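Local coordinates for SufC protein (Thermus thermophilus, PDB 2D2E) that probably binds and hydrolyses ATP as the cytoplasmic ABC-type ATPase of the Suf system, which serves iron-sulfur cluster assembly, at residues T17-V25 / H215-V223; T163-L174 / F194-I205. All coordinates share one frame; numbering follows the deposited sequence. Where two conformers were deposited one is given.

Contact 1. Residues T17-V25 / H215-V223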
loop_
_atom_site.group_PDB
_atom_site.type_symbol
_atom_site.label_atom_id
_atom_site.label_comp_id
_atom_site.label_asym_id
_atom_site.label_seq_id
_atom_site.Cartn_x
_atom_site.Cartn_y
_atom_site.Cartn_z
ATOM N N THR A 17 -9.622 13.208 17.820
ATOM C CA THR A 17 -9.278 11.783 17.756
ATOM C C THR A 17 -9.936 11.091 16.571
ATOM O O THR A 17 -11.170 11.045 16.475
ATOM C CB THR A 17 -9.702 11.039 19.036
ATOM O OG1 THR A 17 -9.131 11.684 20.179
ATOM C CG2 THR A 17 -9.211 9.594 19.002
ATOM N N ILE A 18 -9.118 10.558 15.665
ATOM C CA ILE A 18 -9.662 9.870 14.504
ATOM C C ILE A 18 -9.501 8.353 14.589
ATOM O O ILE A 18 -10.406 7.626 14.191
ATOM C CB ILE A 18 -9.056 10.393 13.168
ATOM C CG1 ILE A 18 -7.556 10.105 13.097
ATOM C CG2 ILE A 18 -9.344 11.887 13.026
ATOM C CD1 ILE A 18 -6.709 10.994 13.945
ATOM N N LEU A 19 -8.369 7.868 15.100
ATOM C CA LEU A 19 -8.191 6.415 15.252
ATOM C C LEU A 19 -8.433 6.078 16.718
ATOM O O LEU A 19 -7.830 6.676 17.624
ATOM C CB LEU A 19 -6.807 5.940 14.812
ATOM C CG LEU A 19 -6.440 6.161 13.341
ATOM C CD1 LEU A 19 -5.110 5.461 13.031
ATOM C CD2 LEU A 19 -7.558 5.621 12.440
ATOM N N LYS A 20 -9.337 5.134 16.938
ATOM C CA LYS A 20 -9.749 4.779 18.283
ATOM C C LYS A 20 -9.486 3.345 18.682
ATOM O O LYS A 20 -10.414 2.603 18.986
ATOM C CB LYS A 20 -11.240 5.123 18.431
ATOM C CG LYS A 20 -11.524 6.621 18.257
ATOM C CD LYS A 20 -13.022 6.921 18.138
ATOM C CE LYS A 20 -13.252 8.416 18.013
ATOM N NZ LYS A 20 -14.676 8.727 17.673
ATOM N N GLY A 21 -8.206 2.965 18.681
ATOM C CA GLY A 21 -7.823 1.620 19.085
ATOM C C GLY A 21 -7.838 0.617 17.948
ATOM O O GLY A 21 -8.578 -0.360 17.979
ATOM N N VAL A 22 -7.006 0.884 16.950
ATOM C CA VAL A 22 -6.899 0.038 15.768
ATOM C C VAL A 22 -6.041 -1.185 16.063
ATOM O O VAL A 22 -4.938 -1.055 16.574
ATOM C CB VAL A 22 -6.243 0.811 14.606
ATOM C CG1 VAL A 22 -6.063 -0.125 13.388
ATOM C CG2 VAL A 22 -7.115 1.996 14.200
ATOM N N ASN A 23 -6.586 -2.361 15.784
ATOM C CA ASN A 23 -5.847 -3.617 15.942
ATOM C C ASN A 23 -5.990 -4.311 14.595
ATOM O O ASN A 23 -7.093 -4.653 14.194
ATOM C CB ASN A 23 -6.454 -4.460 17.054
ATOM C CG ASN A 23 -6.185 -3.861 18.413
ATOM O OD1 ASN A 23 -5.029 -3.700 18.802
ATOM N ND2 ASN A 23 -7.247 -3.495 19.126
ATOM N N LEU A 24 -4.869 -4.501 13.898
ATOM C CA LEU A 24 -4.898 -5.096 12.568
ATOM C C LEU A 24 -3.575 -5.799 12.322
ATOM O O LEU A 24 -2.534 -5.168 12.376
ATOM C CB LEU A 24 -5.106 -3.980 11.522
ATOM C CG LEU A 24 -5.593 -4.367 10.111
ATOM C CD1 LEU A 24 -6.125 -3.132 9.397
ATOM C CD2 LEU A 24 -4.469 -4.985 9.304
ATOM N N VAL A 25 -3.628 -7.102 12.052
ATOM C CA VAL A 25 -2.415 -7.891 11.787
ATOM C C VAL A 25 -2.403 -8.469 10.377
ATOM O O VAL A 25 -3.378 -9.097 9.973
ATOM C CB VAL A 25 -2.314 -9.098 12.769
ATOM C CG1 VAL A 25 -1.138 -9.978 12.408
ATOM C CG2 VAL A 25 -2.127 -8.597 14.190
ATOM N N HIS A 215 -10.755 -6.609 6.691
ATOM C CA HIS A 215 -10.971 -5.871 7.954
ATOM C C HIS A 215 -11.867 -4.695 7.584
ATOM O O HIS A 215 -11.657 -4.083 6.542
ATOM C CB HIS A 215 -9.652 -5.296 8.478
ATOM C CG HIS A 215 -8.561 -6.305 8.613
ATOM N ND1 HIS A 215 -8.227 -6.896 9.817
ATOM C CD2 HIS A 215 -7.722 -6.832 7.688
ATOM C CE1 HIS A 215 -7.229 -7.744 9.629
ATOM N NE2 HIS A 215 -6.904 -7.723 8.346
ATOM N N VAL A 216 -12.863 -4.381 8.418
ATOM C CA VAL A 216 -13.728 -3.238 8.113
ATOM C C VAL A 216 -13.631 -2.222 9.245
ATOM O O VAL A 216 -13.820 -2.563 10.428
ATOM C CB VAL A 216 -15.201 -3.634 7.946
ATOM C CG1 VAL A 216 -15.995 -2.405 7.447
ATOM C CG2 VAL A 216 -15.334 -4.775 6.966
ATOM N N MET A 217 -13.330 -0.975 8.882
ATOM C CA MET A 217 -13.175 0.083 9.871
ATOM C C MET A 217 -14.302 1.100 9.906
ATOM O O MET A 217 -14.649 1.694 8.884
ATOM C CB MET A 217 -11.830 0.818 9.644
ATOM C CG MET A 217 -11.489 1.874 10.706
ATOM S SD MET A 217 -9.777 2.524 10.613
ATOM C CE MET A 217 -8.887 1.100 10.312
ATOM N N MET A 218 -14.880 1.277 11.091
ATOM C CA MET A 218 -15.923 2.269 11.303
ATOM C C MET A 218 -15.627 2.952 12.621
ATOM O O MET A 218 -15.167 2.317 13.585
ATOM C CB MET A 218 -17.291 1.618 11.378
ATOM C CG MET A 218 -17.693 0.923 10.090
ATOM S SD MET A 218 -19.346 0.258 10.315
ATOM C CE MET A 218 -19.526 -0.655 8.861
ATOM N N ASP A 219 -15.898 4.247 12.652
ATOM C CA ASP A 219 -15.662 5.048 13.855
ATOM C C ASP A 219 -14.254 4.842 14.423
ATOM O O ASP A 219 -14.072 4.654 15.624
ATOM C CB ASP A 219 -16.732 4.736 14.914
ATOM C CG ASP A 219 -18.139 5.132 14.459
ATOM O OD1 ASP A 219 -18.317 6.276 13.998
ATOM O OD2 ASP A 219 -19.067 4.307 14.568
ATOM N N GLY A 220 -13.261 4.850 13.539
ATOM C CA GLY A 220 -11.879 4.733 13.975
ATOM C C GLY A 220 -11.344 3.410 14.484
ATOM O O GLY A 220 -10.252 3.381 15.038
ATOM N N ARG A 221 -12.080 2.316 14.307
ATOM C CA ARG A 221 -11.599 1.017 14.757
ATOM C C ARG A 221 -12.126 -0.095 13.858
ATOM O O ARG A 221 -13.038 0.119 13.059
ATOM C CB ARG A 221 -11.995 0.752 16.217
ATOM C CG ARG A 221 -13.472 0.700 16.499
ATOM C CD ARG A 221 -13.699 0.234 17.937
ATOM N NE ARG A 221 -12.945 1.039 18.895
ATOM C CZ ARG A 221 -12.902 0.813 20.206
ATOM N NH1 ARG A 221 -13.574 -0.205 20.734
ATOM N NH2 ARG A 221 -12.193 1.610 20.999
ATOM N N VAL A 222 -11.513 -1.269 13.958
ATOM C CA VAL A 222 -11.930 -2.404 13.160
ATOM C C VAL A 222 -13.111 -3.038 13.891
ATOM O O VAL A 222 -12.971 -3.514 15.015
ATOM C CB VAL A 222 -10.795 -3.437 13.021
ATOM C CG1 VAL A 222 -11.309 -4.656 12.268
ATOM C CG2 VAL A 222 -9.604 -2.800 12.286
ATOM N N VAL A 223 -14.271 -3.019 13.251
ATOM C CA VAL A 223 -15.487 -3.558 13.871
ATOM C C VAL A 223 -15.884 -4.928 13.363
ATOM O O VAL A 223 -16.796 -5.559 13.903
ATOM C CB VAL A 223 -16.671 -2.589 13.684
ATOM C CG1 VAL A 223 -16.333 -1.260 14.360
ATOM C CG2 VAL A 223 -16.975 -2.394 12.181
HETATM O O HOH W 1 -9.556 -2.038 16.095
HETATM O O HOH W 2 -8.355 -6.669 12.657
#

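Contact 2. Residues T163-L174 / F194-I205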
loop_
_atom_site.group_PDB
_atom_site.type_symbol
_atom_site.label_atom_id
_atom_site.label_comp_id
_atom_site.label_asym_id
_atom_site.label_seq_id
_atom_site.Cartn_x
_atom_site.Cartn_y
_atom_site.Cartn_z
ATOM N N THR A 163 9.064 -5.586 1.800
ATOM C CA THR A 163 8.539 -6.754 2.499
ATOM C C THR A 163 7.057 -6.582 2.727
ATOM O O THR A 163 6.310 -7.547 2.662
ATOM C CB THR A 163 9.248 -6.932 3.847
ATOM O OG1 THR A 163 10.647 -7.132 3.600
ATOM C CG2 THR A 163 8.706 -8.118 4.605
ATOM N N TYR A 164 6.643 -5.348 3.031
ATOM C CA TYR A 164 5.222 -5.073 3.221
ATOM C C TYR A 164 4.850 -3.843 2.399
ATOM O O TYR A 164 5.656 -2.939 2.226
ATOM C CB TYR A 164 4.886 -4.766 4.683
ATOM C CG TYR A 164 5.094 -5.936 5.610
ATOM C CD1 TYR A 164 6.289 -6.090 6.312
ATOM C CD2 TYR A 164 4.105 -6.903 5.756
ATOM C CE1 TYR A 164 6.496 -7.181 7.143
ATOM C CE2 TYR A 164 4.305 -8.007 6.587
ATOM C CZ TYR A 164 5.503 -8.131 7.276
ATOM O OH TYR A 164 5.680 -9.218 8.109
ATOM N N ALA A 165 3.627 -3.825 1.889
ATOM C CA ALA A 165 3.137 -2.671 1.137
ATOM C C ALA A 165 1.714 -2.364 1.543
ATOM O O ALA A 165 0.873 -3.257 1.618
ATOM C CB ALA A 165 3.192 -2.941 -0.380
ATOM N N VAL A 166 1.454 -1.083 1.768
ATOM C CA VAL A 166 0.114 -0.614 2.153
ATOM C C VAL A 166 -0.290 0.228 0.960
ATOM O O VAL A 166 0.363 1.248 0.672
ATOM C CB VAL A 166 0.176 0.258 3.429
ATOM C CG1 VAL A 166 -1.234 0.800 3.776
ATOM C CG2 VAL A 166 0.702 -0.561 4.587
ATOM N N LEU A 167 -1.319 -0.217 0.244
ATOM C CA LEU A 167 -1.770 0.463 -0.975
ATOM C C LEU A 167 -3.172 0.989 -0.850
ATOM O O LEU A 167 -4.129 0.210 -0.819
ATOM C CB LEU A 167 -1.709 -0.512 -2.142
ATOM C CG LEU A 167 -0.313 -1.124 -2.244
ATOM C CD1 LEU A 167 -0.322 -2.159 -3.355
ATOM C CD2 LEU A 167 0.723 -0.038 -2.506
ATOM N N ASP A 168 -3.303 2.310 -0.802
ATOM C CA ASP A 168 -4.643 2.881 -0.647
ATOM C C ASP A 168 -5.168 3.234 -2.046
ATOM O O ASP A 168 -4.640 4.145 -2.704
ATOM C CB ASP A 168 -4.571 4.104 0.269
ATOM C CG ASP A 168 -5.952 4.656 0.630
ATOM O OD1 ASP A 168 -6.058 5.425 1.612
ATOM O OD2 ASP A 168 -6.926 4.329 -0.077
ATOM N N GLU A 169 -6.187 2.485 -2.493
ATOM C CA GLU A 169 -6.740 2.662 -3.820
ATOM C C GLU A 169 -8.087 3.351 -3.802
ATOM O O GLU A 169 -8.835 3.278 -4.782
ATOM C CB GLU A 169 -6.844 1.312 -4.539
ATOM C CG GLU A 169 -5.498 0.529 -4.532
ATOM C CD GLU A 169 -4.330 1.389 -5.001
ATOM O OE1 GLU A 169 -3.249 1.347 -4.387
ATOM O OE2 GLU A 169 -4.488 2.128 -5.993
ATOM N N THR A 170 -8.395 4.005 -2.681
ATOM C CA THR A 170 -9.654 4.740 -2.584
ATOM C C THR A 170 -9.679 5.806 -3.667
ATOM O O THR A 170 -10.722 6.058 -4.258
ATOM C CB THR A 170 -9.786 5.441 -1.227
ATOM O OG1 THR A 170 -9.724 4.455 -0.180
ATOM C CG2 THR A 170 -11.113 6.193 -1.124
ATOM N N ASP A 171 -8.536 6.427 -3.938
ATOM C CA ASP A 171 -8.523 7.491 -4.939
ATOM C C ASP A 171 -8.751 7.018 -6.377
ATOM O O ASP A 171 -8.953 7.841 -7.275
ATOM C CB ASP A 171 -7.226 8.303 -4.801
ATOM C CG ASP A 171 -5.983 7.508 -5.174
ATOM O OD1 ASP A 171 -6.026 6.261 -5.205
ATOM O OD2 ASP A 171 -4.944 8.153 -5.425
ATOM N N SER A 172 -8.756 5.701 -6.600
ATOM C CA SER A 172 -9.037 5.169 -7.939
ATOM C C SER A 172 -10.532 4.954 -8.179
ATOM O O SER A 172 -10.970 4.828 -9.323
ATOM C CB SER A 172 -8.306 3.842 -8.175
ATOM O OG SER A 172 -6.916 4.074 -8.329
ATOM N N GLY A 173 -11.311 4.905 -7.098
ATOM C CA GLY A 173 -12.741 4.677 -7.238
ATOM C C GLY A 173 -13.037 3.424 -8.044
ATOM O O GLY A 173 -12.490 2.349 -7.762
ATOM N N LEU A 174 -13.911 3.564 -9.042
ATOM C CA LEU A 174 -14.256 2.441 -9.911
ATOM C C LEU A 174 -13.558 2.505 -11.269
ATOM O O LEU A 174 -14.081 1.988 -12.270
ATOM C CB LEU A 174 -15.781 2.362 -10.103
ATOM C CG LEU A 174 -16.537 2.035 -8.809
ATOM C CD1 LEU A 174 -18.057 2.003 -9.080
ATOM C CD2 LEU A 174 -16.052 0.672 -8.276
ATOM N N PHE A 194 6.317 -11.538 1.287
ATOM C CA PHE A 194 5.637 -10.269 1.050
ATOM C C PHE A 194 4.254 -10.261 1.708
ATOM O O PHE A 194 3.557 -11.258 1.666
ATOM C CB PHE A 194 5.481 -10.117 -0.467
ATOM C CG PHE A 194 4.657 -8.926 -0.894
ATOM C CD1 PHE A 194 5.206 -7.655 -0.878
ATOM C CD2 PHE A 194 3.366 -9.100 -1.363
ATOM C CE1 PHE A 194 4.477 -6.560 -1.334
ATOM C CE2 PHE A 194 2.618 -7.995 -1.828
ATOM C CZ PHE A 194 3.183 -6.737 -1.810
ATOM N N GLY A 195 3.891 -9.143 2.337
ATOM C CA GLY A 195 2.562 -9.011 2.903
ATOM C C GLY A 195 2.008 -7.684 2.391
ATOM O O GLY A 195 2.767 -6.737 2.164
ATOM N N ALA A 196 0.696 -7.601 2.197
ATOM C CA ALA A 196 0.109 -6.348 1.723
ATOM C C ALA A 196 -1.241 -6.050 2.366
ATOM O O ALA A 196 -1.972 -6.960 2.777
ATOM C CB ALA A 196 -0.077 -6.408 0.214
ATOM N N LEU A 197 -1.557 -4.759 2.443
ATOM C CA LEU A 197 -2.854 -4.322 2.954
ATOM C C LEU A 197 -3.372 -3.377 1.868
ATOM O O LEU A 197 -2.750 -2.353 1.591
ATOM C CB LEU A 197 -2.689 -3.558 4.278
ATOM C CG LEU A 197 -4.006 -3.042 4.899
ATOM C CD1 LEU A 197 -4.913 -4.212 5.275
ATOM C CD2 LEU A 197 -3.715 -2.183 6.115
ATOM N N VAL A 198 -4.508 -3.727 1.266
ATOM C CA VAL A 198 -5.116 -2.908 0.222
ATOM C C VAL A 198 -6.277 -2.182 0.898
ATOM O O VAL A 198 -7.204 -2.826 1.440
ATOM C CB VAL A 198 -5.633 -3.804 -0.919
ATOM C CG1 VAL A 198 -6.330 -2.981 -1.993
ATOM C CG2 VAL A 198 -4.468 -4.569 -1.525
ATOM N N ILE A 199 -6.202 -0.850 0.903
ATOM C CA ILE A 199 -7.232 -0.017 1.527
ATOM C C ILE A 199 -8.169 0.440 0.423
ATOM O O ILE A 199 -7.727 0.937 -0.608
ATOM C CB ILE A 199 -6.571 1.205 2.236
ATOM C CG1 ILE A 199 -5.601 0.674 3.291
ATOM C CG2 ILE A 199 -7.639 2.123 2.872
ATOM C CD1 ILE A 199 -4.743 1.767 3.936
ATOM N N THR A 200 -9.472 0.267 0.630
ATOM C CA THR A 200 -10.408 0.632 -0.417
ATOM C C THR A 200 -11.796 0.883 0.174
ATOM O O THR A 200 -12.121 0.387 1.262
ATOM C CB THR A 200 -10.475 -0.548 -1.441
ATOM O OG1 THR A 200 -11.323 -0.215 -2.538
ATOM C CG2 THR A 200 -11.025 -1.797 -0.777
ATOM N N HIS A 201 -12.595 1.686 -0.526
ATOM C CA HIS A 201 -13.970 1.929 -0.098
ATOM C C HIS A 201 -14.861 0.935 -0.836
ATOM O O HIS A 201 -15.717 0.279 -0.242
ATOM C CB HIS A 201 -14.410 3.358 -0.457
ATOM C CG HIS A 201 -15.824 3.643 -0.061
ATOM N ND1 HIS A 201 -16.848 3.767 -0.974
ATOM C CD2 HIS A 201 -16.394 3.749 1.165
ATOM C CE1 HIS A 201 -17.991 3.940 -0.331
ATOM N NE2 HIS A 201 -17.742 3.933 0.967
ATOM N N TYR A 202 -14.629 0.795 -2.139
ATOM C CA TYR A 202 -15.399 -0.140 -2.971
ATOM C C TYR A 202 -14.787 -1.526 -2.955
ATOM O O TYR A 202 -13.575 -1.688 -2.879
ATOM C CB TYR A 202 -15.416 0.310 -4.437
ATOM C CG TYR A 202 -16.173 1.584 -4.657
ATOM C CD1 TYR A 202 -15.504 2.763 -5.002
ATOM C CD2 TYR A 202 -17.555 1.623 -4.517
ATOM C CE1 TYR A 202 -16.196 3.949 -5.207
ATOM C CE2 TYR A 202 -18.263 2.820 -4.715
ATOM C CZ TYR A 202 -17.573 3.971 -5.061
ATOM O OH TYR A 202 -18.261 5.144 -5.279
ATOM N N GLN A 203 -15.637 -2.533 -3.072
ATOM C CA GLN A 203 -15.179 -3.913 -3.114
ATOM C C GLN A 203 -14.537 -4.289 -4.466
ATOM O O GLN A 203 -13.774 -5.244 -4.535
ATOM C CB GLN A 203 -16.383 -4.850 -2.897
ATOM C CG GLN A 203 -16.060 -6.355 -2.922
ATOM C CD GLN A 203 -16.133 -7.016 -4.308
ATOM O OE1 GLN A 203 -16.590 -6.428 -5.283
ATOM N NE2 GLN A 203 -15.674 -8.245 -4.375
ATOM N N ARG A 204 -14.847 -3.528 -5.518
ATOM C CA ARG A 204 -14.376 -3.840 -6.877
ATOM C C ARG A 204 -12.981 -4.426 -7.045
ATOM O O ARG A 204 -12.824 -5.482 -7.654
ATOM C CB ARG A 204 -14.502 -2.614 -7.792
ATOM C CG ARG A 204 -14.376 -2.950 -9.290
ATOM C CD ARG A 204 -15.460 -3.947 -9.730
ATOM N NE ARG A 204 -16.784 -3.516 -9.280
ATOM C CZ ARG A 204 -17.509 -2.561 -9.857
ATOM N NH1 ARG A 204 -17.053 -1.933 -10.933
ATOM N NH2 ARG A 204 -18.675 -2.211 -9.332
ATOM N N ILE A 205 -11.966 -3.753 -6.520
ATOM C CA ILE A 205 -10.601 -4.256 -6.694
ATOM C C ILE A 205 -10.371 -5.664 -6.155
ATOM O O ILE A 205 -9.459 -6.381 -6.617
ATOM C CB ILE A 205 -9.572 -3.251 -6.093
ATOM C CG1 ILE A 205 -8.151 -3.586 -6.587
ATOM C CG2 ILE A 205 -9.633 -3.273 -4.559
ATOM C CD1 ILE A 205 -7.110 -2.524 -6.193
HETATM O O HOH W 3 -11.166 1.730 -5.400
#

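Contact 1. Residues T17-V25 / H215-V223
Leu19, Lys20 and Gly220 meet where strand 17-25 passes the turn of the hairpin formed by strands 215-218 and 221-223; it runs almost antiparallel to 215-218 (169°), but at an axis distance of 9.3 Å the two form no ladder. Asp219 and Gly220 occupy the corners of a type I' turn, and Ile18 O lies 3.3 Å from Gly220 CA, so the strand rests directly on the glycine backbone. One direct backbone bond joins the strand to the turn, Lys20 N to Gly220 O at 2.7 Å. The carbonyl of the same Lys20 is met by Arg221, bent at its third torsion: NE (3.0 Å) and NH2 (2.9 Å) both donate to Lys20 O through bent bonds, the oxygen sitting off the guanidinium edge, tilted from its plane. The extended Lys20 chain passes Asp219 O with its CD. Farther along, a water accepts from Asn23 N and Val222 N and donates to Gly21 O. At the other end Leu24, with CG swung opposite its backbone N (chi1 -162°), sets CG over the centre of the His215 ring, 3.7 Å from the centroid, a CH-pi contact. A second water lies in the ring plane, 2.9 Å from His215 ND1, and donates to Asn23 O, while His215 NE2 is bonded to His32. Met217, pointing toward the strand, brings SD to 4.2 Å from Leu19 CD2. Ile18 and Leu19, facing Ala11 together, form a classic beta bulge. Here the antiparallel subdomain of an ABC nucleotide-binding domain leans on the edge hairpin of its P-loop core sheet, beside Gly41 and Thr44 of the ADP site.

Contact 2. Residues T163-L174 / F194-I205
Val166 and Ile199 cross on one face of a parallel strand pair, CG1 of the valine 3.6 Å from CD1 of the isoleucine. Six backbone hydrogen bonds join the two segments, running from Gly195 N on Thr163 O, just before strand 164-168, to Glu169 N on Ile199 O, just after it. On the Val166 face, ring atom CD2 of Tyr164 comes near Gly195 O and CA, where the glycine leaves room for the ring. On the other face Ala165 CB sits 4.0 Å from Phe194 CE1. Past the strand end Glu169, bent at its second torsion, brings CG to 3.8 Å from Ile205 CD1, while its OE2 is salt-bridged to Lys150. Farther on, Leu174 stands at about a right angle to Tyr202, CG over the ring face 4.0 Å from the centroid, a CH-pi contact. Asp168 holds its carboxylate beside Ile199 CG2. Its OD2 accepts from Thr170 N at 3.0 Å, closing an Asx turn, and from Thr170 OG1 at 2.8 Å on the syn lone pair. The sequence is consistent with a Walker B motif, Asp168 closing the strand and Glu169 following it. With OD2 gripped twice and OD1 bonded to Ser43, the Asp168 carboxylate is fixed in rotation beside that magnesium-site serine.

How the contacts relate
Contact 2 lies near the middle of the chain, its centre about 6 Å from the chain centre, whereas that of contact 1 is about 17 Å away; more of contact 2's residues are buried, though both are only partly so. Both use the same mixed sheet, with strand 31-35 separating their shares: 164-168 and 195-199 on one flank, 213-218 with 221-226 on the other. They touch where Leu24 CD2 lies 4.1 Å from Leu197 CD1. Contact 2 combines regular parallel pairing and apolar crossings with a bonded carboxylate; contact 1, where a second sheet meets the first, uses a single backbone bond, an arginine grip and bridging waters. Contact 1 reaches the P-loop region by apolar contacts, contact 2 by hydrogen bonds to Lys42 and Ser43.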